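Local structure of nucleoporin NUP82 (Chaetomium thermophilum, 5CWW) at residues A50-T54 / E55-A59; L120-S123 / P124-F128; A308-A311 / A312-N316; R324-A327 / Q328-E332. The protein probably serves as a structural component of the nuclear pore complex, a role of the whole protein, of which this chain is the N-terminal, beta-propeller-containing part. All coordinates share one frame; numbering follows the deposited sequence.

Interaction 1: A50-T54 / E55-A59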
loop_
_atom_site.group_PDB
_atom_site.type_symbol
_atom_site.label_atom_id
_atom_site.label_comp_id
_atom_site.label_asym_id
_atom_site.label_seq_id
_atom_site.Cartn_x
_atom_site.Cartn_y
_atom_site.Cartn_z
ATOM N N ALA B 50 6.970 16.267 7.808
ATOM C CA ALA B 50 7.766 15.157 8.320
ATOM C C ALA B 50 8.659 15.675 9.439
ATOM O O ALA B 50 8.854 16.882 9.559
ATOM C CB ALA B 50 8.595 14.531 7.209
ATOM N N ARG B 51 9.206 14.771 10.249
ATOM C CA ARG B 51 9.966 15.183 11.425
ATOM C C ARG B 51 11.078 14.221 11.812
ATOM O O ARG B 51 11.075 13.050 11.435
ATOM C CB ARG B 51 9.033 15.333 12.629
ATOM C CG ARG B 51 8.436 14.011 13.107
ATOM C CD ARG B 51 7.697 14.177 14.413
ATOM N NE ARG B 51 8.601 14.320 15.555
ATOM C CZ ARG B 51 9.048 13.316 16.308
ATOM N NH1 ARG B 51 8.693 12.063 16.050
ATOM N NH2 ARG B 51 9.864 13.566 17.322
ATOM N N ARG B 52 12.023 14.747 12.582
ATOM C CA ARG B 52 13.010 13.943 13.284
ATOM C C ARG B 52 13.353 14.693 14.564
ATOM O O ARG B 52 13.787 15.845 14.518
ATOM C CB ARG B 52 14.250 13.689 12.421
ATOM C CG ARG B 52 14.963 14.939 11.926
ATOM C CD ARG B 52 16.166 14.581 11.068
ATOM N NE ARG B 52 17.015 15.739 10.805
ATOM C CZ ARG B 52 18.176 15.688 10.159
ATOM N NH1 ARG B 52 18.639 14.531 9.700
ATOM N NH2 ARG B 52 18.881 16.795 9.971
ATOM N N GLY B 53 13.144 14.048 15.706
ATOM C CA GLY B 53 13.270 14.726 16.983
ATOM C C GLY B 53 12.374 15.952 17.009
ATOM O O GLY B 53 11.170 15.850 16.768
ATOM N N THR B 54 12.964 17.112 17.276
ATOM C CA THR B 54 12.220 18.368 17.314
ATOM C C THR B 54 12.292 19.127 15.986
ATOM O O THR B 54 11.706 20.202 15.849
ATOM C CB THR B 54 12.732 19.286 18.438
ATOM O OG1 THR B 54 14.135 19.526 18.269
ATOM C CG2 THR B 54 12.489 18.645 19.794
ATOM N N GLU B 55 13.010 18.569 15.015
ATOM C CA GLU B 55 13.079 19.163 13.683
ATOM C C GLU B 55 11.878 18.737 12.848
ATOM O O GLU B 55 11.395 17.610 12.975
ATOM C CB GLU B 55 14.367 18.753 12.964
ATOM C CG GLU B 55 15.651 19.226 13.629
ATOM C CD GLU B 55 16.888 18.856 12.827
ATOM O OE1 GLU B 55 16.739 18.297 11.719
ATOM O OE2 GLU B 55 18.011 19.126 13.303
ATOM N N ILE B 56 11.402 19.639 11.992
ATOM C CA ILE B 56 10.324 19.313 11.068
ATOM C C ILE B 56 10.638 19.822 9.663
ATOM O O ILE B 56 11.386 20.784 9.488
ATOM C CB ILE B 56 8.967 19.901 11.530
ATOM C CG1 ILE B 56 9.015 21.432 11.582
ATOM C CG2 ILE B 56 8.585 19.330 12.885
ATOM C CD1 ILE B 56 7.657 22.076 11.782
ATOM N N PHE B 57 10.053 19.157 8.674
ATOM C CA PHE B 57 10.218 19.519 7.272
ATOM C C PHE B 57 8.839 19.754 6.675
ATOM O O PHE B 57 8.002 18.854 6.664
ATOM C CB PHE B 57 10.963 18.421 6.510
ATOM C CG PHE B 57 12.330 18.128 7.058
ATOM C CD1 PHE B 57 12.487 17.321 8.174
ATOM C CD2 PHE B 57 13.459 18.660 6.459
ATOM C CE1 PHE B 57 13.744 17.051 8.681
ATOM C CE2 PHE B 57 14.719 18.393 6.961
ATOM C CZ PHE B 57 14.862 17.587 8.073
ATOM N N VAL B 58 8.611 20.969 6.186
ATOM C CA VAL B 58 7.290 21.380 5.725
ATOM C C VAL B 58 7.294 21.706 4.239
ATOM O O VAL B 58 7.877 22.704 3.811
ATOM C CB VAL B 58 6.790 22.613 6.504
ATOM C CG1 VAL B 58 5.359 22.960 6.105
ATOM C CG2 VAL B 58 6.885 22.365 8.005
ATOM N N ALA B 59 6.628 20.863 3.456
ATOM C CA ALA B 59 6.532 21.073 2.021
ATOM C C ALA B 59 5.547 22.194 1.714
ATOM O O ALA B 59 4.398 22.162 2.152
ATOM C CB ALA B 59 6.108 19.790 1.321
#
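Arg52 runs alongside Glu55, the two side chains rising together from the face of the hairpin that also carries Ala50 and Phe57. Because the arginine is extended from CG to NE, its guanidinium comes level with the carboxylate. Arg52 NE gives Glu55 OE1 a nearly straight hydrogen bond of 2.7 Å, and Arg52 NH2 adds a weak one of 3.1 Å to the same Glu55 OE1. That oxygen lies at the guanidinium edge, in its plane, yet the nitrogen comes to it from above the carboxylate plane, the two planes standing 57° apart. This salt bridge has further partners: Trp66 bonds Glu55 OE1, Ser145 bonds Glu55 OE2, and the carbonyls of Gln126 and Pro143 accept from the arginine. So many bonds should fix the rotation of both groups, and they probably offset the cost of burying the glutamate's charge. Beside the bridge, Arg52 NE sits at the edge of the Phe57 ring, 3.9 Å from Phe57 CZ; Trp66 stacks with this ring.

On the other face Arg51 bends at chi3 (-75°), returning its head to the turn, where Arg51 NH2 bonds Gly53 O at 2.7 Å. Arg51 CB meets Ile56 CG2 at 4.0 Å. Gly53 suits its place because phi there is positive (55°), which glycine tolerates readily. Paired backbone bonds join Ala50 to Phe57 and Arg52 to Glu55, the Phe57 N to Ala50 O bond measuring 2.7 Å. The arrangement is a tight beta hairpin closed by a type II' turn, which opens a four-stranded antiparallel sheet consistent with a beta-propeller blade.

Interaction 2: L120-S123 / P124-F128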
loop_
_atom_site.group_PDB
_atom_site.type_symbol
_atom_site.label_atom_id
_atom_site.label_comp_id
_atom_site.label_asym_id
_atom_site.label_seq_id
_atom_site.Cartn_x
_atom_site.Cartn_y
_atom_site.Cartn_z
ATOM N N LEU B 120 6.020 13.718 2.149
ATOM C CA LEU B 120 7.364 13.607 2.705
ATOM C C LEU B 120 7.404 12.394 3.625
ATOM O O LEU B 120 6.586 12.289 4.540
ATOM C CB LEU B 120 7.750 14.868 3.480
ATOM C CG LEU B 120 7.680 16.195 2.726
ATOM C CD1 LEU B 120 7.975 17.351 3.675
ATOM C CD2 LEU B 120 8.647 16.200 1.556
ATOM N N VAL B 121 8.347 11.486 3.392
ATOM C CA VAL B 121 8.460 10.287 4.218
ATOM C C VAL B 121 9.868 10.143 4.780
ATOM O O VAL B 121 10.818 9.857 4.050
ATOM C CB VAL B 121 8.104 9.012 3.429
ATOM C CG1 VAL B 121 7.993 7.824 4.377
ATOM C CG2 VAL B 121 6.798 9.199 2.667
ATOM N N MET B 122 9.982 10.334 6.090
ATOM C CA MET B 122 11.252 10.214 6.791
ATOM C C MET B 122 11.696 8.759 6.838
ATOM O O MET B 122 10.877 7.863 7.033
ATOM C CB MET B 122 11.123 10.769 8.214
ATOM C CG MET B 122 12.440 10.898 8.966
ATOM S SD MET B 122 13.581 12.086 8.229
ATOM C CE MET B 122 12.659 13.613 8.405
ATOM N N SER B 123 12.995 8.529 6.681
ATOM C CA SER B 123 13.541 7.178 6.751
ATOM C C SER B 123 13.712 6.780 8.215
ATOM O O SER B 123 13.674 7.639 9.093
ATOM C CB SER B 123 14.870 7.095 5.998
ATOM O OG SER B 123 15.887 7.813 6.671
ATOM N N PRO B 124 13.900 5.476 8.487
ATOM C CA PRO B 124 13.990 4.979 9.867
ATOM C C PRO B 124 15.072 5.660 10.706
ATOM O O PRO B 124 14.797 6.065 11.834
ATOM C CB PRO B 124 14.309 3.492 9.681
ATOM C CG PRO B 124 13.741 3.153 8.352
ATOM C CD PRO B 124 13.943 4.376 7.508
ATOM N N ASN B 125 16.278 5.781 10.162
ATOM C CA ASN B 125 17.379 6.412 10.881
ATOM C C ASN B 125 17.427 7.921 10.649
ATOM O O ASN B 125 18.346 8.600 11.108
ATOM C CB ASN B 125 18.703 5.769 10.474
ATOM C CG ASN B 125 18.772 4.302 10.850
ATOM O OD1 ASN B 125 18.227 3.887 11.874
ATOM N ND2 ASN B 125 19.434 3.506 10.018
ATOM N N GLN B 126 16.433 8.432 9.927
ATOM C CA GLN B 126 16.209 9.870 9.800
ATOM C C GLN B 126 17.370 10.596 9.122
ATOM O O GLN B 126 17.664 11.746 9.447
ATOM C CB GLN B 126 15.951 10.479 11.184
ATOM C CG GLN B 126 14.799 9.821 11.933
ATOM C CD GLN B 126 14.575 10.412 13.310
ATOM O OE1 GLN B 126 15.518 10.824 13.988
ATOM N NE2 GLN B 126 13.316 10.455 13.735
ATOM N N ASP B 127 18.017 9.921 8.176
ATOM C CA ASP B 127 19.087 10.527 7.389
ATOM C C ASP B 127 18.644 10.768 5.944
ATOM O O ASP B 127 19.166 11.661 5.275
ATOM C CB ASP B 127 20.341 9.648 7.420
ATOM C CG ASP B 127 20.043 8.188 7.134
ATOM O OD1 ASP B 127 18.852 7.806 7.123
ATOM O OD2 ASP B 127 21.003 7.419 6.927
ATOM N N PHE B 128 17.682 9.975 5.472
ATOM C CA PHE B 128 17.105 10.153 4.138
ATOM C C PHE B 128 15.652 10.613 4.225
ATOM O O PHE B 128 14.916 10.216 5.131
ATOM C CB PHE B 128 17.164 8.851 3.326
ATOM C CG PHE B 128 18.556 8.410 2.947
ATOM C CD1 PHE B 128 19.673 9.142 3.312
ATOM C CD2 PHE B 128 18.737 7.252 2.205
ATOM C CE1 PHE B 128 20.941 8.723 2.955
ATOM C CE2 PHE B 128 19.999 6.831 1.843
ATOM C CZ PHE B 128 21.103 7.568 2.218
HETATM O O HOH W 1 17.201 5.610 7.439
#
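The ring of Phe128 leads away from Ser123, leaving Phe128 CB to meet Ser123 OG at 3.7 Å, while the ring itself stacks with His188 and also touches Trp180. The other flat group, the Asp127 carboxylate, is divided between partners: OD2 bonds His188, and OD1 turns back toward Ser123. Asp127 lies in, and Phe128 ends, the connection between antiparallel strands 119-122 and 128-132, which opens with a type I beta turn from Ser123 to Gln126. Pro124 suits its second position, where phi is held near -60° by the ring, and Gln126 N closes the turn on Ser123 O at 3.0 Å, coming from above the carbonyl plane. Gln126 then takes a positive phi of 63°, which swings the chain back to Phe128. There Ser123 N donates to Phe128 O at 3.0 Å.

Met122 packs on one side of this loop and also touches Phe57 of strand 55-60. Bends at chi2 and chi3 fold its flexible thioether over the turn, placing Met122 SD 3.8 Å from Gln126 CA, and the two side chains cross obliquely with their CG atoms 3.9 Å apart. With an alanine here, Gln126 would probably lose this apolar cover and a gap would open between the turn and Phe57. On the Ser123 side, one water accepts from Asn125 N at 2.9 Å, lies 2.8 Å from Asp127 OD1, to which it can donate, and 2.7 Å from Ser123 OG.

Interaction 3: A308-A311 / A312-N316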
loop_
_atom_site.group_PDB
_atom_site.type_symbol
_atom_site.label_atom_id
_atom_site.label_comp_id
_atom_site.label_asym_id
_atom_site.label_seq_id
_atom_site.Cartn_x
_atom_site.Cartn_y
_atom_site.Cartn_z
ATOM N N ALA B 308 6.863 -25.553 14.232
ATOM C CA ALA B 308 5.586 -25.928 14.822
ATOM C C ALA B 308 4.537 -26.193 13.749
ATOM O O ALA B 308 3.711 -27.095 13.889
ATOM C CB ALA B 308 5.103 -24.844 15.771
ATOM N N LYS B 309 4.573 -25.408 12.677
ATOM C CA LYS B 309 3.591 -25.545 11.608
ATOM C C LYS B 309 3.833 -26.820 10.802
ATOM O O LYS B 309 2.887 -27.469 10.355
ATOM C CB LYS B 309 3.623 -24.327 10.685
ATOM C CG LYS B 309 2.392 -24.212 9.804
ATOM C CD LYS B 309 2.569 -23.183 8.702
ATOM C CE LYS B 309 1.267 -22.973 7.947
ATOM N NZ LYS B 309 0.721 -24.245 7.386
ATOM N N VAL B 310 5.102 -27.171 10.616
ATOM C CA VAL B 310 5.459 -28.421 9.954
ATOM C C VAL B 310 4.979 -29.606 10.782
ATOM O O VAL B 310 4.459 -30.584 10.241
ATOM C CB VAL B 310 6.984 -28.533 9.734
ATOM C CG1 VAL B 310 7.372 -29.921 9.225
ATOM C CG2 VAL B 310 7.458 -27.462 8.764
ATOM N N ALA B 311 5.158 -29.512 12.095
ATOM C CA ALA B 311 4.754 -30.579 13.000
ATOM C C ALA B 311 3.248 -30.804 12.928
ATOM O O ALA B 311 2.786 -31.935 12.786
ATOM C CB ALA B 311 5.176 -30.254 14.426
ATOM N N ALA B 312 2.490 -29.716 13.020
ATOM C CA ALA B 312 1.034 -29.789 12.992
ATOM C C ALA B 312 0.538 -30.355 11.666
ATOM O O ALA B 312 -0.418 -31.128 11.629
ATOM C CB ALA B 312 0.433 -28.414 13.238
ATOM N N ALA B 313 1.195 -29.968 10.578
ATOM C CA ALA B 313 0.800 -30.422 9.250
ATOM C C ALA B 313 1.071 -31.913 9.086
ATOM O O ALA B 313 0.298 -32.626 8.447
ATOM C CB ALA B 313 1.533 -29.628 8.180
ATOM N N GLU B 314 2.172 -32.378 9.666
ATOM C CA GLU B 314 2.562 -33.778 9.551
ATOM C C GLU B 314 1.809 -34.655 10.547
ATOM O O GLU B 314 1.337 -35.736 10.195
ATOM C CB GLU B 314 4.070 -33.931 9.754
ATOM C CG GLU B 314 4.899 -33.403 8.591
ATOM C CD GLU B 314 6.388 -33.620 8.782
ATOM O OE1 GLU B 314 6.772 -34.326 9.739
ATOM O OE2 GLU B 314 7.174 -33.083 7.973
ATOM N N ASP B 315 1.700 -34.187 11.786
ATOM C CA ASP B 315 1.037 -34.952 12.838
ATOM C C ASP B 315 -0.446 -35.148 12.535
ATOM O O ASP B 315 -1.040 -36.149 12.931
ATOM C CB ASP B 315 1.207 -34.260 14.193
ATOM C CG ASP B 315 2.652 -34.228 14.657
ATOM O OD1 ASP B 315 3.407 -35.169 14.333
ATOM O OD2 ASP B 315 3.035 -33.258 15.346
ATOM N N ASN B 316 -1.037 -34.190 11.829
ATOM C CA ASN B 316 -2.456 -34.251 11.498
ATOM C C ASN B 316 -2.693 -35.125 10.265
ATOM O O ASN B 316 -2.155 -34.840 9.196
ATOM C CB ASN B 316 -3.003 -32.842 11.257
ATOM C CG ASN B 316 -4.520 -32.792 11.272
ATOM O OD1 ASN B 316 -5.191 -33.757 10.910
ATOM N ND2 ASN B 316 -5.068 -31.658 11.694
#
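Ala312 begins the second segment by donating its N to Ala308 O at 3.0 Å, and its methyl group rests against the same carbonyl. Ala313 follows with a bond from its N to Lys309 O, also 3.0 Å. The position is buried, which suits a side chain of one methyl; Ala313 CB lies 3.4 Å from Lys309 O, as helix geometry dictates. The carbonyl of Ala313 is used further along by the hydroxyl of Ser319.

These are the i to i+4 bonds of an alpha helix, and they lie near the C-terminal end of helix 298-315, whose Lys309 and Val310 face the next helix, 321-338. Glu314 N continues the ladder to Val310 O at 3.0 Å. Its CG stands anti to the carbonyl carbon (chi1 -72°) and the chain runs out extended, which carries it beside Val310, pointing the same way; Glu314 OE2 ends 3.4 Å from Val310 CG1. The exposed position suits a charged end whose aliphatic stem lies along the valine.

Asp315 N bonds Ala311 O at 2.7 Å. Its carboxylate folds back over that same oxygen, Asp315 OD2 lying 2.9 Å from Ala311 O. As both are acceptors, the approach is probably unfavourable and could raise the proton affinity of the acid. Asn316, the first residue to leave helical angles, still sends its N to Ala312 O at 3.1 Å, while its OD1 accepts from Glu318 N, the bond of an Asx turn.

Interaction 4: R324-A327 / Q328-E332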
loop_
_atom_site.group_PDB
_atom_site.type_symbol
_atom_site.label_atom_id
_atom_site.label_comp_id
_atom_site.label_asym_id
_atom_site.label_seq_id
_atom_site.Cartn_x
_atom_site.Cartn_y
_atom_site.Cartn_z
ATOM N N ARG B 324 0.181 -28.743 3.690
ATOM C CA ARG B 324 1.532 -29.253 3.894
ATOM C C ARG B 324 2.543 -28.486 3.044
ATOM O O ARG B 324 3.709 -28.355 3.418
ATOM C CB ARG B 324 1.601 -30.748 3.568
ATOM C CG ARG B 324 0.804 -31.628 4.525
ATOM C CD ARG B 324 1.026 -33.113 4.257
ATOM N NE ARG B 324 0.520 -33.534 2.951
ATOM C CZ ARG B 324 1.264 -33.701 1.858
ATOM N NH1 ARG B 324 2.572 -33.481 1.881
ATOM N NH2 ARG B 324 0.692 -34.091 0.726
ATOM N N LEU B 325 2.090 -27.979 1.902
ATOM C CA LEU B 325 2.964 -27.255 0.988
ATOM C C LEU B 325 3.389 -25.914 1.570
ATOM O O LEU B 325 4.523 -25.480 1.376
ATOM C CB LEU B 325 2.266 -27.042 -0.359
ATOM C CG LEU B 325 3.045 -26.245 -1.412
ATOM C CD1 LEU B 325 4.382 -26.901 -1.722
ATOM C CD2 LEU B 325 2.218 -26.094 -2.680
ATOM N N VAL B 326 2.482 -25.259 2.287
ATOM C CA VAL B 326 2.798 -23.982 2.914
ATOM C C VAL B 326 3.874 -24.190 3.971
ATOM O O VAL B 326 4.818 -23.408 4.069
ATOM C CB VAL B 326 1.555 -23.330 3.554
ATOM C CG1 VAL B 326 1.911 -21.991 4.186
ATOM C CG2 VAL B 326 0.466 -23.138 2.514
ATOM N N ALA B 327 3.732 -25.256 4.753
ATOM C CA ALA B 327 4.723 -25.590 5.767
ATOM C C ALA B 327 6.058 -25.919 5.106
ATOM O O ALA B 327 7.114 -25.498 5.576
ATOM C CB ALA B 327 4.244 -26.758 6.616
ATOM N N GLN B 328 5.999 -26.670 4.011
ATOM C CA GLN B 328 7.192 -27.014 3.242
ATOM C C GLN B 328 7.913 -25.777 2.707
ATOM O O GLN B 328 9.130 -25.652 2.846
ATOM C CB GLN B 328 6.823 -27.936 2.078
ATOM C CG GLN B 328 6.906 -29.412 2.416
ATOM C CD GLN B 328 8.330 -29.868 2.669
ATOM O OE1 GLN B 328 9.284 -29.128 2.424
ATOM N NE2 GLN B 328 8.481 -31.090 3.165
ATOM N N GLN B 329 7.159 -24.872 2.092
ATOM C CA GLN B 329 7.734 -23.674 1.498
ATOM C C GLN B 329 8.405 -22.798 2.553
ATOM O O GLN B 329 9.486 -22.258 2.325
ATOM C CB GLN B 329 6.661 -22.882 0.752
ATOM C CG GLN B 329 6.257 -23.503 -0.579
ATOM C CD GLN B 329 5.166 -22.722 -1.286
ATOM O OE1 GLN B 329 4.403 -21.987 -0.658
ATOM N NE2 GLN B 329 5.094 -22.869 -2.602
ATOM N N GLN B 330 7.762 -22.669 3.710
ATOM C CA GLN B 330 8.314 -21.879 4.805
ATOM C C GLN B 330 9.589 -22.508 5.355
ATOM O O GLN B 330 10.528 -21.806 5.721
ATOM C CB GLN B 330 7.290 -21.729 5.929
ATOM C CG GLN B 330 6.159 -20.767 5.618
ATOM C CD GLN B 330 5.278 -20.502 6.824
ATOM O OE1 GLN B 330 5.530 -21.016 7.914
ATOM N NE2 GLN B 330 4.241 -19.696 6.637
ATOM N N LEU B 331 9.611 -23.835 5.420
ATOM C CA LEU B 331 10.786 -24.549 5.897
ATOM C C LEU B 331 11.942 -24.400 4.912
ATOM O O LEU B 331 13.103 -24.294 5.308
ATOM C CB LEU B 331 10.460 -26.028 6.116
ATOM C CG LEU B 331 11.623 -26.920 6.554
ATOM C CD1 LEU B 331 12.289 -26.372 7.806
ATOM C CD2 LEU B 331 11.135 -28.341 6.785
ATOM N N GLU B 332 11.613 -24.388 3.625
ATOM C CA GLU B 332 12.611 -24.203 2.580
ATOM C C GLU B 332 13.198 -22.795 2.656
ATOM O O GLU B 332 14.409 -22.604 2.545
ATOM C CB GLU B 332 11.988 -24.458 1.208
ATOM C CG GLU B 332 12.981 -24.470 0.062
ATOM C CD GLU B 332 12.347 -24.891 -1.251
ATOM O OE1 GLU B 332 11.134 -25.192 -1.257
ATOM O OE2 GLU B 332 13.063 -24.920 -2.274
#
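Helix 321-338, the second of two helices that follow each other in the chain and pack together, supplies this contact through one turn of its i to i+4 ladder. Gln328 N, Gln329 N, Gln330 N and Leu331 N each donate to the carbonyl four residues back, the bond from Gln329 N to Leu325 O measuring 2.8 Å. On one side Gln329 runs slantwise past Leu325: Gln329 CG lies 4.0 Å from Leu325 CD1, and Gln329 NE2 4.1 Å from Leu325 CG. Its CG is anti to the carbonyl carbon (chi1 -75°) and the chain is extended beyond, which carries the amide of this buried residue to the loop holding Trp450 and Leu451, where NE2 bonds Leu451 O and OE1 bonds Trp450 N weakly. A leucine in its place would probably leave Leu451 O without that donor and Trp450 N without its acceptor.

Gln330 instead lies beside Val326, pointing the same way, with Gln330 NE2 4.1 Å from Val326 CG1; the amide nitrogen goes on to Ala448 O and Glu447. Ala327, small and buried, lets Val310 of the neighbouring helix come close. An uncharged amide can thus bond backbone groups of a neighbouring loop, while in Gln329 the CG stem lies against leucine carbon.

How the interactions relate
Following the chain from its N terminus, interaction 1 closes the hairpin between strands 49-52 and 55-60, and interaction 2 closes the turn that leads from strand 119-122 into strand 128-132. Their centres are 10 Å apart, and the two neighbouring sheets meet there: Phe57 CE1 packs on Met122 CE at 3.6 Å. Interactions 3 and 4 close no loop; each is a helical turn, and the short link between helices 298-315 and 321-338 brings them together, with Lys309 CE 3.9 Å from Val326 CG1. All four lie in series, none nested or crossed. The helical pair stands well apart, its centres 35 to 49 Å from those of the first two contacts.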